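FAD-dependent pyridine nucleotide-disulphide oxidoreductase (PDB 3IWA) probably uses FAD to pass electrons between a reduced pyridine nucleotide and a disulphide or related acceptor, as enzymes of this oxidoreductase family do. Local coordinates at residues T142-A147 and G171-V176; F199-L204 and A366-V371; D211-K214 and V218-T221; G274-D279 and I289-D294. One frame throughout, in Å; residues are numbered along the deposited sequence.

Interaction 1 of 4, residues T142-A147 and G171-V176; sequences TNLDEA and GLEMAV
Ala147, in the first turn of helix 144-153, and Met174, midway along helix 169-182, mark the closest backbone approach of the two segments, with CA atoms 6.8 Å apart. No hydrogen bond joins the two segments, so the contact rests on side-chain packing. A small residue suits position 147: its CB points at the other helix and lies 4.1 Å from Met174 SD, and the sulfur also comes within 3.8 Å of the Ala147 carbonyl O. The long, flexible methionine gets there by folding. Its chain is bent at chi2 (-75°) and again at chi3, which brings the thioether against the backbone of the alanine turn although the side chain does not start out pointing that way. Elsewhere in the contact, Leu144 CD2 lies 4.3 Å from Glu173 OE2, a loose touch between a methyl and a carboxylate at the more exposed part.

The start of helix 144-153 is capped. Asn143 is the N-cap residue, and its OD1 accepts from Glu146 N at 2.7 Å; a short amide suits this place because its oxygen can turn onto an N-H of the first turn. Glu146 in turn folds over the preceding loop, where its OE2 takes the Thr142 N-H from above the carboxylate plane at 3.1 Å. Helix 169-182 follows strand 161-165, and Gly171 falls in a GxGxxG pattern. The pattern is consistent with the strand-turn-helix start of a Rossmann-type dinucleotide-binding domain, probably the one for the pyridine nucleotide.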
loop_
_atom_site.group_PDB
_atom_site.type_symbol
_atom_site.label_atom_id
_atom_site.label_comp_id
_atom_site.label_asym_id
_atom_site.label_seq_id
_atom_site.Cartn_x
_atom_site.Cartn_y
_atom_site.Cartn_z
ATOM N N THR A 142 7.572 19.725 -19.708
ATOM C CA THR A 142 6.784 20.062 -18.504
ATOM C C THR A 142 5.965 18.902 -17.940
ATOM O O THR A 142 5.341 19.027 -16.892
ATOM C CB THR A 142 5.778 21.224 -18.778
ATOM O OG1 THR A 142 4.772 20.795 -19.727
ATOM C CG2 THR A 142 6.511 22.487 -19.276
ATOM N N ASN A 143 5.920 17.797 -18.661
ATOM C CA ASN A 143 5.144 16.641 -18.227
ATOM C C ASN A 143 5.639 15.365 -18.915
ATOM O O ASN A 143 6.384 15.413 -19.903
ATOM C CB ASN A 143 3.629 16.873 -18.449
ATOM C CG ASN A 143 3.248 16.971 -19.928
ATOM O OD1 ASN A 143 3.495 16.052 -20.700
ATOM N ND2 ASN A 143 2.624 18.077 -20.314
ATOM N N LEU A 144 5.216 14.235 -18.367
ATOM C CA LEU A 144 5.670 12.920 -18.793
ATOM C C LEU A 144 5.280 12.583 -20.225
ATOM O O LEU A 144 5.994 11.834 -20.907
ATOM C CB LEU A 144 5.079 11.848 -17.856
ATOM C CG LEU A 144 5.794 11.670 -16.534
ATOM C CD1 LEU A 144 5.288 10.379 -15.878
ATOM C CD2 LEU A 144 7.316 11.578 -16.802
ATOM N N ASP A 145 4.139 13.106 -20.673
ATOM C CA ASP A 145 3.717 12.944 -22.070
ATOM C C ASP A 145 4.668 13.654 -22.989
ATOM O O ASP A 145 5.019 13.140 -24.042
ATOM C CB ASP A 145 2.311 13.511 -22.311
ATOM C CG ASP A 145 1.203 12.595 -21.802
ATOM O OD1 ASP A 145 1.512 11.458 -21.347
ATOM O OD2 ASP A 145 0.020 13.025 -21.868
ATOM N N GLU A 146 5.054 14.861 -22.600
ATOM C CA GLU A 146 6.023 15.652 -23.367
ATOM C C GLU A 146 7.371 14.905 -23.401
ATOM O O GLU A 146 8.053 14.887 -24.419
ATOM C CB GLU A 146 6.206 17.032 -22.732
ATOM C CG GLU A 146 6.031 18.214 -23.646
ATOM C CD GLU A 146 5.582 19.439 -22.866
ATOM O OE1 GLU A 146 4.376 19.550 -22.569
ATOM O OE2 GLU A 146 6.431 20.283 -22.535
ATOM N N ALA A 147 7.731 14.310 -22.265
ATOM C CA ALA A 147 8.959 13.533 -22.116
ATOM C C ALA A 147 9.008 12.396 -23.137
ATOM O O ALA A 147 9.987 12.253 -23.871
ATOM C CB ALA A 147 9.060 12.977 -20.691
ATOM N N GLY A 171 13.619 15.658 -15.170
ATOM C CA GLY A 171 15.036 15.618 -15.523
ATOM C C GLY A 171 15.641 14.222 -15.422
ATOM O O GLY A 171 16.323 13.751 -16.332
ATOM N N LEU A 172 15.390 13.543 -14.315
ATOM C CA LEU A 172 16.041 12.269 -14.097
ATOM C C LEU A 172 15.492 11.228 -15.036
ATOM O O LEU A 172 16.250 10.450 -15.570
ATOM C CB LEU A 172 15.896 11.800 -12.650
ATOM C CG LEU A 172 16.581 12.613 -11.555
ATOM C CD1 LEU A 172 16.784 11.675 -10.378
ATOM C CD2 LEU A 172 17.888 13.167 -12.025
ATOM N N GLU A 173 14.178 11.210 -15.247
ATOM C CA GLU A 173 13.594 10.252 -16.212
ATOM C C GLU A 173 14.172 10.466 -17.621
ATOM O O GLU A 173 14.418 9.504 -18.332
ATOM C CB GLU A 173 12.058 10.339 -16.269
ATOM C CG GLU A 173 11.313 10.123 -14.922
ATOM C CD GLU A 173 10.803 8.699 -14.753
ATOM O OE1 GLU A 173 11.650 7.768 -14.680
ATOM O OE2 GLU A 173 9.559 8.512 -14.689
ATOM N N MET A 174 14.353 11.732 -18.016
ATOM C CA MET A 174 14.933 12.049 -19.321
ATOM C C MET A 174 16.406 11.613 -19.343
ATOM O O MET A 174 16.855 11.044 -20.328
ATOM C CB MET A 174 14.818 13.543 -19.661
ATOM C CG MET A 174 13.428 14.021 -20.098
ATOM S SD MET A 174 12.923 13.562 -21.765
ATOM C CE MET A 174 14.471 13.097 -22.517
ATOM N N ALA A 175 17.141 11.868 -18.263
ATOM C CA ALA A 175 18.564 11.461 -18.209
ATOM C C ALA A 175 18.708 9.994 -18.580
ATOM O O ALA A 175 19.510 9.620 -19.436
ATOM C CB ALA A 175 19.154 11.698 -16.824
ATOM N N VAL A 176 17.905 9.184 -17.890
ATOM C CA VAL A 176 17.913 7.735 -18.008
ATOM C C VAL A 176 17.492 7.304 -19.417
ATOM O O VAL A 176 18.175 6.529 -20.037
ATOM C CB VAL A 176 16.980 7.106 -16.946
ATOM C CG1 VAL A 176 16.757 5.616 -17.214
ATOM C CG2 VAL A 176 17.544 7.332 -15.540
#

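Interaction 2 of 4, residues F199-L204 and A366-V371; sequences FTSKSL and AVNVHV
The carboxamide of Asn368 is the flat group at this contact, and it presents its oxygen end to the start of helix 202-214: OD1 lies 4.0 Å from both OG and CB of Ser201. Here the N-terminal turn of a helix in the probable pyridine-nucleotide-binding part of the chain meets strand 366-372, an outermost strand of the antiparallel sheet in the dimerisation domain, so the contact is an interdomain one. Both serine atoms sit to one side of the amide plane, and Ser203 OG stands farther off, 4.5 Å from Asn368 OD1. The rest of the Asn368 side chain is held against Gln389 and Val391 of the neighbouring strand and against Val356 of helix 356-361.

The contact is sparse, with no hydrogen bond between the two segments. Asparagine suits a strand position facing a polar helix start, and its CG, anti to the backbone N (chi1 -157°), is carried out from the strand toward the serines. The neighbouring strand supplies a direct polar link, since Gln389 NE2 is hydrogen-bonded to Ser201 OG. Glu357 also takes part, its OE2 accepting from Lys202 N.

Serine suits the N-cap because its short hydroxyl can accept from the first turn while bonding to the other domain. Just before it, Thr200 OG1 donates to Ser201 O at 3.1 Å, bracing the loop that leads into the helix. The capping bond itself is nearly straight: Leu204 N to Ser201 OG spans 3.0 Å, with an angle of 163° at the hydrogen.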
loop_
_atom_site.group_PDB
_atom_site.type_symbol
_atom_site.label_atom_id
_atom_site.label_comp_id
_atom_site.label_asym_id
_atom_site.label_seq_id
_atom_site.Cartn_x
_atom_site.Cartn_y
_atom_site.Cartn_z
ATOM N N PHE A 199 11.690 15.949 -3.110
ATOM C CA PHE A 199 11.129 14.608 -3.294
ATOM C C PHE A 199 11.828 13.520 -2.450
ATOM O O PHE A 199 11.144 12.659 -1.899
ATOM C CB PHE A 199 11.177 14.197 -4.759
ATOM C CG PHE A 199 10.109 14.853 -5.625
ATOM C CD1 PHE A 199 9.201 14.072 -6.327
ATOM C CD2 PHE A 199 10.029 16.243 -5.748
ATOM C CE1 PHE A 199 8.229 14.652 -7.116
ATOM C CE2 PHE A 199 9.052 16.838 -6.539
ATOM C CZ PHE A 199 8.150 16.037 -7.224
ATOM N N THR A 200 13.165 13.531 -2.392
ATOM C CA THR A 200 13.904 12.720 -1.429
ATOM C C THR A 200 14.737 13.622 -0.527
ATOM O O THR A 200 15.013 14.764 -0.885
ATOM C CB THR A 200 14.838 11.706 -2.085
ATOM O OG1 THR A 200 15.967 12.403 -2.603
ATOM C CG2 THR A 200 14.146 10.917 -3.192
ATOM N N SER A 201 15.136 13.116 0.644
ATOM C CA SER A 201 16.143 13.815 1.479
ATOM C C SER A 201 17.506 13.886 0.775
ATOM O O SER A 201 17.756 13.156 -0.177
ATOM C CB SER A 201 16.353 13.097 2.829
ATOM O OG SER A 201 16.991 11.837 2.616
ATOM N N LYS A 202 18.395 14.731 1.275
ATOM C CA LYS A 202 19.792 14.792 0.789
ATOM C C LYS A 202 20.494 13.432 0.884
ATOM O O LYS A 202 21.076 12.948 -0.088
ATOM C CB LYS A 202 20.570 15.850 1.580
ATOM C CG LYS A 202 21.814 16.363 0.863
ATOM C CD LYS A 202 22.407 17.619 1.506
ATOM C CE LYS A 202 23.888 17.803 1.064
ATOM N NZ LYS A 202 24.666 18.699 1.991
ATOM N N SER A 203 20.368 12.776 2.034
ATOM C CA SER A 203 20.992 11.477 2.267
ATOM C C SER A 203 20.484 10.404 1.285
ATOM O O SER A 203 21.271 9.630 0.703
ATOM C CB SER A 203 20.793 11.045 3.735
ATOM O OG SER A 203 19.468 10.580 4.030
ATOM N N LEU A 204 19.171 10.381 1.064
ATOM C CA LEU A 204 18.606 9.435 0.117
ATOM C C LEU A 204 18.950 9.786 -1.353
ATOM O O LEU A 204 19.145 8.907 -2.201
ATOM C CB LEU A 204 17.090 9.317 0.293
ATOM C CG LEU A 204 16.557 8.090 -0.454
ATOM C CD1 LEU A 204 17.270 6.808 0.073
ATOM C CD2 LEU A 204 15.068 7.983 -0.305
ATOM N N ALA A 366 10.772 18.474 12.623
ATOM C CA ALA A 366 10.672 17.151 12.034
ATOM C C ALA A 366 11.936 16.375 12.195
ATOM O O ALA A 366 13.004 16.942 12.232
ATOM C CB ALA A 366 10.367 17.266 10.566
ATOM N N VAL A 367 11.814 15.055 12.220
ATOM C CA VAL A 367 12.972 14.194 12.247
ATOM C C VAL A 367 12.863 13.145 11.152
ATOM O O VAL A 367 11.794 12.632 10.865
ATOM C CB VAL A 367 13.178 13.555 13.656
ATOM C CG1 VAL A 367 11.880 13.469 14.417
ATOM C CG2 VAL A 367 13.760 12.194 13.549
ATOM N N ASN A 368 13.983 12.859 10.525
ATOM C CA ASN A 368 14.080 11.861 9.512
ATOM C C ASN A 368 14.630 10.575 10.123
ATOM O O ASN A 368 15.779 10.531 10.568
ATOM C CB ASN A 368 15.031 12.351 8.428
ATOM C CG ASN A 368 14.806 11.684 7.084
ATOM O OD1 ASN A 368 15.757 11.368 6.382
ATOM N ND2 ASN A 368 13.557 11.500 6.702
ATOM N N VAL A 369 13.805 9.536 10.134
ATOM C CA VAL A 369 14.173 8.210 10.635
ATOM C C VAL A 369 14.421 7.238 9.476
ATOM O O VAL A 369 13.571 7.049 8.636
ATOM C CB VAL A 369 13.002 7.687 11.485
ATOM C CG1 VAL A 369 13.269 6.298 12.015
ATOM C CG2 VAL A 369 12.719 8.649 12.611
ATOM N N HIS A 370 15.575 6.608 9.428
ATOM C CA HIS A 370 15.855 5.658 8.356
ATOM C C HIS A 370 15.945 4.214 8.860
ATOM O O HIS A 370 16.257 3.955 9.995
ATOM C CB HIS A 370 17.128 6.029 7.604
ATOM C CG HIS A 370 18.294 6.260 8.496
ATOM N ND1 HIS A 370 19.163 5.251 8.855
ATOM C CD2 HIS A 370 18.711 7.372 9.150
ATOM C CE1 HIS A 370 20.077 5.732 9.684
ATOM N NE2 HIS A 370 19.828 7.017 9.878
ATOM N N VAL A 371 15.668 3.296 7.960
ATOM C CA VAL A 371 15.700 1.897 8.218
ATOM C C VAL A 371 16.192 1.247 6.953
ATOM O O VAL A 371 15.794 1.662 5.867
ATOM C CB VAL A 371 14.288 1.394 8.497
ATOM C CG1 VAL A 371 14.251 -0.071 8.320
ATOM C CG2 VAL A 371 13.828 1.817 9.905
#

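Interaction 3 of 4, residues D211-K214 and V218-T221; sequences DLEK and VVHT
Glu213 and Val218 bring the backbones to their closest, 5.5 Å between CA atoms, near the C-terminal part of helix 202-214, from which the chain turns back into strand 218-220. The packing proper is one residue further along the strand. Val219 directs its side chain at the helix, and its CG2 meets Leu212 CD1 at 3.9 Å and Leu212 CB at 4.1 Å, the two side chains crossing at about a right angle. With CG2 anti to its own carbonyl carbon, Val219 holds this methyl against the leucine. Branched and compact, valine suits the strand, whereas the longer leucine reaches out from the helix.

Glu213 flanks this apolar pair on the more exposed side. Its CG methylene lies 4.2 Å from Val219 CG2, and the extended chain beyond it carries the carboxylate past the valine. Water 1 donates to Glu213 OE2 at 3.1 Å and accepts from Val219 N at 2.8 Å; OE2 also forms a salt bridge with Arg209 NE.

Strand 218-220 closes a beta-alpha-beta unit and lies outermost in its parallel sheet. Val218 and His220 make backbone hydrogen bonds to strand 185-189 and the residue after it, while the N-H of Val219 is met by water 1. The contact therefore combines an apolar leucine-valine contact with a water-mediated polar side, in which the aliphatic part of the glutamate packs on the valine and its carboxylate, probably partly balanced by Arg209, accepts from the water.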
loop_
_atom_site.group_PDB
_atom_site.type_symbol
_atom_site.label_atom_id
_atom_site.label_comp_id
_atom_site.label_asym_id
_atom_site.label_seq_id
_atom_site.Cartn_x
_atom_site.Cartn_y
_atom_site.Cartn_z
ATOM N N ASP A 211 23.263 5.746 -8.723
ATOM C CA ASP A 211 22.666 4.993 -9.793
ATOM C C ASP A 211 22.951 5.713 -11.100
ATOM O O ASP A 211 23.315 5.064 -12.070
ATOM C CB ASP A 211 21.162 4.776 -9.578
ATOM C CG ASP A 211 20.543 3.833 -10.629
ATOM O OD1 ASP A 211 20.321 4.287 -11.767
ATOM O OD2 ASP A 211 20.264 2.646 -10.346
ATOM N N LEU A 212 22.826 7.041 -11.130
ATOM C CA LEU A 212 23.067 7.776 -12.380
ATOM C C LEU A 212 24.564 7.768 -12.785
ATOM O O LEU A 212 24.900 7.498 -13.931
ATOM C CB LEU A 212 22.563 9.219 -12.301
ATOM C CG LEU A 212 21.085 9.505 -11.994
ATOM C CD1 LEU A 212 20.860 10.961 -12.251
ATOM C CD2 LEU A 212 20.112 8.661 -12.812
ATOM N N GLU A 213 25.442 8.085 -11.843
ATOM C CA GLU A 213 26.853 8.212 -12.142
ATOM C C GLU A 213 27.533 6.905 -12.534
ATOM O O GLU A 213 28.487 6.914 -13.309
ATOM C CB GLU A 213 27.583 8.813 -10.971
ATOM C CG GLU A 213 27.190 10.228 -10.711
ATOM C CD GLU A 213 27.703 10.707 -9.385
ATOM O OE1 GLU A 213 27.885 9.845 -8.496
ATOM O OE2 GLU A 213 27.918 11.933 -9.232
ATOM N N LYS A 214 27.042 5.790 -12.018
ATOM C CA LYS A 214 27.658 4.521 -12.314
ATOM C C LYS A 214 27.163 3.978 -13.655
ATOM O O LYS A 214 27.761 3.054 -14.226
ATOM C CB LYS A 214 27.472 3.547 -11.152
ATOM C CG LYS A 214 26.575 2.353 -11.365
ATOM C CD LYS A 214 26.575 1.494 -10.070
ATOM C CE LYS A 214 26.162 0.039 -10.274
ATOM N NZ LYS A 214 25.369 -0.452 -9.074
ATOM N N VAL A 218 26.680 11.983 -15.896
ATOM C CA VAL A 218 27.382 12.891 -15.021
ATOM C C VAL A 218 26.367 13.805 -14.356
ATOM O O VAL A 218 25.428 14.298 -15.022
ATOM C CB VAL A 218 28.394 13.737 -15.813
ATOM C CG1 VAL A 218 29.088 14.773 -14.896
ATOM C CG2 VAL A 218 29.420 12.812 -16.512
ATOM N N VAL A 219 26.576 14.069 -13.063
ATOM C CA VAL A 219 25.699 14.949 -12.293
ATOM C C VAL A 219 26.430 16.114 -11.642
ATOM O O VAL A 219 27.407 15.929 -10.958
ATOM C CB VAL A 219 24.948 14.145 -11.215
ATOM C CG1 VAL A 219 23.978 15.043 -10.458
ATOM C CG2 VAL A 219 24.221 12.965 -11.855
ATOM N N HIS A 220 25.939 17.324 -11.837
ATOM C CA HIS A 220 26.506 18.471 -11.158
ATOM C C HIS A 220 25.404 19.105 -10.355
ATOM O O HIS A 220 24.354 19.447 -10.910
ATOM C CB HIS A 220 27.093 19.505 -12.143
ATOM C CG HIS A 220 28.205 18.971 -13.000
ATOM N ND1 HIS A 220 29.415 18.562 -12.484
ATOM C CD2 HIS A 220 28.283 18.769 -14.341
ATOM C CE1 HIS A 220 30.185 18.128 -13.468
ATOM N NE2 HIS A 220 29.521 18.242 -14.604
ATOM N N THR A 221 25.656 19.257 -9.056
ATOM C CA THR A 221 24.779 19.962 -8.124
ATOM C C THR A 221 25.423 21.263 -7.615
ATOM O O THR A 221 26.613 21.515 -7.809
ATOM C CB THR A 221 24.378 19.035 -6.929
ATOM O OG1 THR A 221 25.541 18.447 -6.337
ATOM C CG2 THR A 221 23.456 17.913 -7.413
HETATM O O HOH W 1 28.951 13.278 -11.790
#

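Interaction 4 of 4, residues G274-D279 and I289-D294; sequences GAIIVD and IFAGGD
Strand 289-291, outermost in the parallel sheet of what is probably the FAD-binding Rossmann-type domain, runs into the Gly-Gly-Asp turn of residues 292-294, and Ala291 packs against Ile276 and Val278 just before that turn. In this family such a strand and turn typically lead an aspartate to the flavin nucleotide, so Asp294 probably has that role.

A single methyl of the strand is met by two residues of the other segment. Ala291 CB lies 3.8 Å from Ile276 CG2 and 3.9 Å from Val278 CG1, two methyls that meet it from directions about 60° apart and flank it. Ile276 CD1 adds a further touch to the same CB at 4.1 Å. The isoleucine chi1 of -65° sets CG2 anti to the backbone N, which sends one branch to the alanine, and the other branch, through CD1, closes on it as well. Val278 CG1 is also 3.9 Å from Ala291 O, placing it beside the carbonyl as well as the methyl.

Short alanine permits the close passage of the two segments, CA atoms of Val278 and Ala291 being 7.0 Å apart, and the branched residues pack against its methyl. Val296 of strand 296-299 touches both Val278 and Ala291. Gly293 has a positive phi (86°), which glycine adopts readily. With no hydrogen bond between the segments, the contact rests on van der Waals packing and burial of hydrocarbon surface.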
loop_
_atom_site.group_PDB
_atom_site.type_symbol
_atom_site.label_atom_id
_atom_site.label_comp_id
_atom_site.label_asym_id
_atom_site.label_seq_id
_atom_site.Cartn_x
_atom_site.Cartn_y
_atom_site.Cartn_z
ATOM N N GLY A 274 -0.101 32.048 -9.696
ATOM C CA GLY A 274 -0.935 32.004 -10.915
ATOM C C GLY A 274 -1.762 30.729 -11.093
ATOM O O GLY A 274 -2.365 30.525 -12.145
ATOM N N ALA A 275 -1.775 29.852 -10.084
ATOM C CA ALA A 275 -2.512 28.590 -10.195
ATOM C C ALA A 275 -3.985 28.890 -9.989
ATOM O O ALA A 275 -4.337 29.648 -9.100
ATOM C CB ALA A 275 -2.015 27.547 -9.179
ATOM N N ILE A 276 -4.837 28.325 -10.839
ATOM C CA ILE A 276 -6.292 28.481 -10.720
ATOM C C ILE A 276 -6.789 27.805 -9.431
ATOM O O ILE A 276 -6.447 26.649 -9.149
ATOM C CB ILE A 276 -6.990 27.871 -11.924
ATOM C CG1 ILE A 276 -6.645 28.638 -13.211
ATOM C CG2 ILE A 276 -8.476 27.826 -11.717
ATOM C CD1 ILE A 276 -7.109 27.943 -14.462
ATOM N N ILE A 277 -7.571 28.539 -8.642
ATOM C CA ILE A 277 -8.068 28.046 -7.382
ATOM C C ILE A 277 -9.371 27.340 -7.663
ATOM O O ILE A 277 -10.278 27.920 -8.240
ATOM C CB ILE A 277 -8.261 29.181 -6.370
ATOM C CG1 ILE A 277 -6.911 29.789 -5.978
ATOM C CG2 ILE A 277 -9.027 28.703 -5.094
ATOM C CD1 ILE A 277 -7.072 31.043 -5.096
ATOM N N VAL A 278 -9.452 26.074 -7.261
ATOM C CA VAL A 278 -10.670 25.278 -7.416
ATOM C C VAL A 278 -11.165 24.684 -6.098
ATOM O O VAL A 278 -10.391 24.410 -5.184
ATOM C CB VAL A 278 -10.451 24.151 -8.425
ATOM C CG1 VAL A 278 -10.118 24.751 -9.792
ATOM C CG2 VAL A 278 -9.352 23.217 -7.953
ATOM N N ASP A 279 -12.471 24.448 -6.017
ATOM C CA ASP A 279 -13.022 23.718 -4.893
ATOM C C ASP A 279 -12.855 22.210 -5.125
ATOM O O ASP A 279 -12.273 21.786 -6.139
ATOM C CB ASP A 279 -14.481 24.134 -4.644
ATOM C CG ASP A 279 -15.456 23.589 -5.668
ATOM O OD1 ASP A 279 -15.085 22.748 -6.529
ATOM O OD2 ASP A 279 -16.633 24.038 -5.604
ATOM N N ILE A 289 -17.309 26.845 -14.766
ATOM C CA ILE A 289 -15.979 26.608 -15.295
ATOM C C ILE A 289 -15.164 25.745 -14.347
ATOM O O ILE A 289 -14.950 26.123 -13.203
ATOM C CB ILE A 289 -15.237 27.916 -15.533
ATOM C CG1 ILE A 289 -16.063 28.815 -16.497
ATOM C CG2 ILE A 289 -13.858 27.610 -16.089
ATOM C CD1 ILE A 289 -15.415 30.152 -16.813
ATOM N N PHE A 290 -14.710 24.600 -14.861
ATOM C CA PHE A 290 -13.880 23.654 -14.124
ATOM C C PHE A 290 -12.452 23.800 -14.631
ATOM O O PHE A 290 -12.258 24.266 -15.726
ATOM C CB PHE A 290 -14.343 22.190 -14.342
ATOM C CG PHE A 290 -15.777 21.909 -13.895
ATOM C CD1 PHE A 290 -16.844 22.113 -14.771
ATOM C CD2 PHE A 290 -16.040 21.432 -12.624
ATOM C CE1 PHE A 290 -18.149 21.870 -14.368
ATOM C CE2 PHE A 290 -17.337 21.183 -12.192
ATOM C CZ PHE A 290 -18.403 21.395 -13.053
ATOM N N ALA A 291 -11.486 23.347 -13.823
ATOM C CA ALA A 291 -10.068 23.373 -14.113
ATOM C C ALA A 291 -9.414 22.207 -13.378
ATOM O O ALA A 291 -9.844 21.830 -12.301
ATOM C CB ALA A 291 -9.449 24.705 -13.651
ATOM N N GLY A 292 -8.387 21.627 -13.972
ATOM C CA GLY A 292 -7.564 20.639 -13.286
ATOM C C GLY A 292 -6.180 20.503 -13.899
ATOM O O GLY A 292 -5.830 21.223 -14.838
ATOM N N GLY A 293 -5.391 19.573 -13.361
ATOM C CA GLY A 293 -4.092 19.221 -13.927
ATOM C C GLY A 293 -3.058 20.174 -13.370
ATOM O O GLY A 293 -3.172 20.611 -12.235
ATOM N N ASP A 294 -2.064 20.518 -14.174
ATOM C CA ASP A 294 -0.967 21.384 -13.717
ATOM C C ASP A 294 -1.265 22.898 -13.699
ATOM O O ASP A 294 -0.324 23.686 -13.584
ATOM C CB ASP A 294 0.257 21.227 -14.629
ATOM C CG ASP A 294 0.662 19.791 -14.876
ATOM O OD1 ASP A 294 0.248 18.871 -14.135
ATOM O OD2 ASP A 294 1.440 19.600 -15.840
#

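How the interactions relate
Interactions 1 and 3 meet directly: Leu172 CD2 lies 3.7 Å from Leu212 CD1, and Val176 CG2 is 4.0 Å from Leu212 CD2, joining helices 169-182 and 202-214 in the putative pyridine-nucleotide domain. Interaction 2 uses the start of helix 202-214 and interaction 3 its C-terminal part, their centres about 20 Å apart, so this helix links that domain's sheet with the dimerisation domain. Interaction 4 is remote from interaction 3, with centres about 36 Å apart, on the other side of the chain's centre, yet it touches interaction 1, where Thr142 O comes within 4.1 Å of Asp294 OD2 at the probable flavin-binding turn.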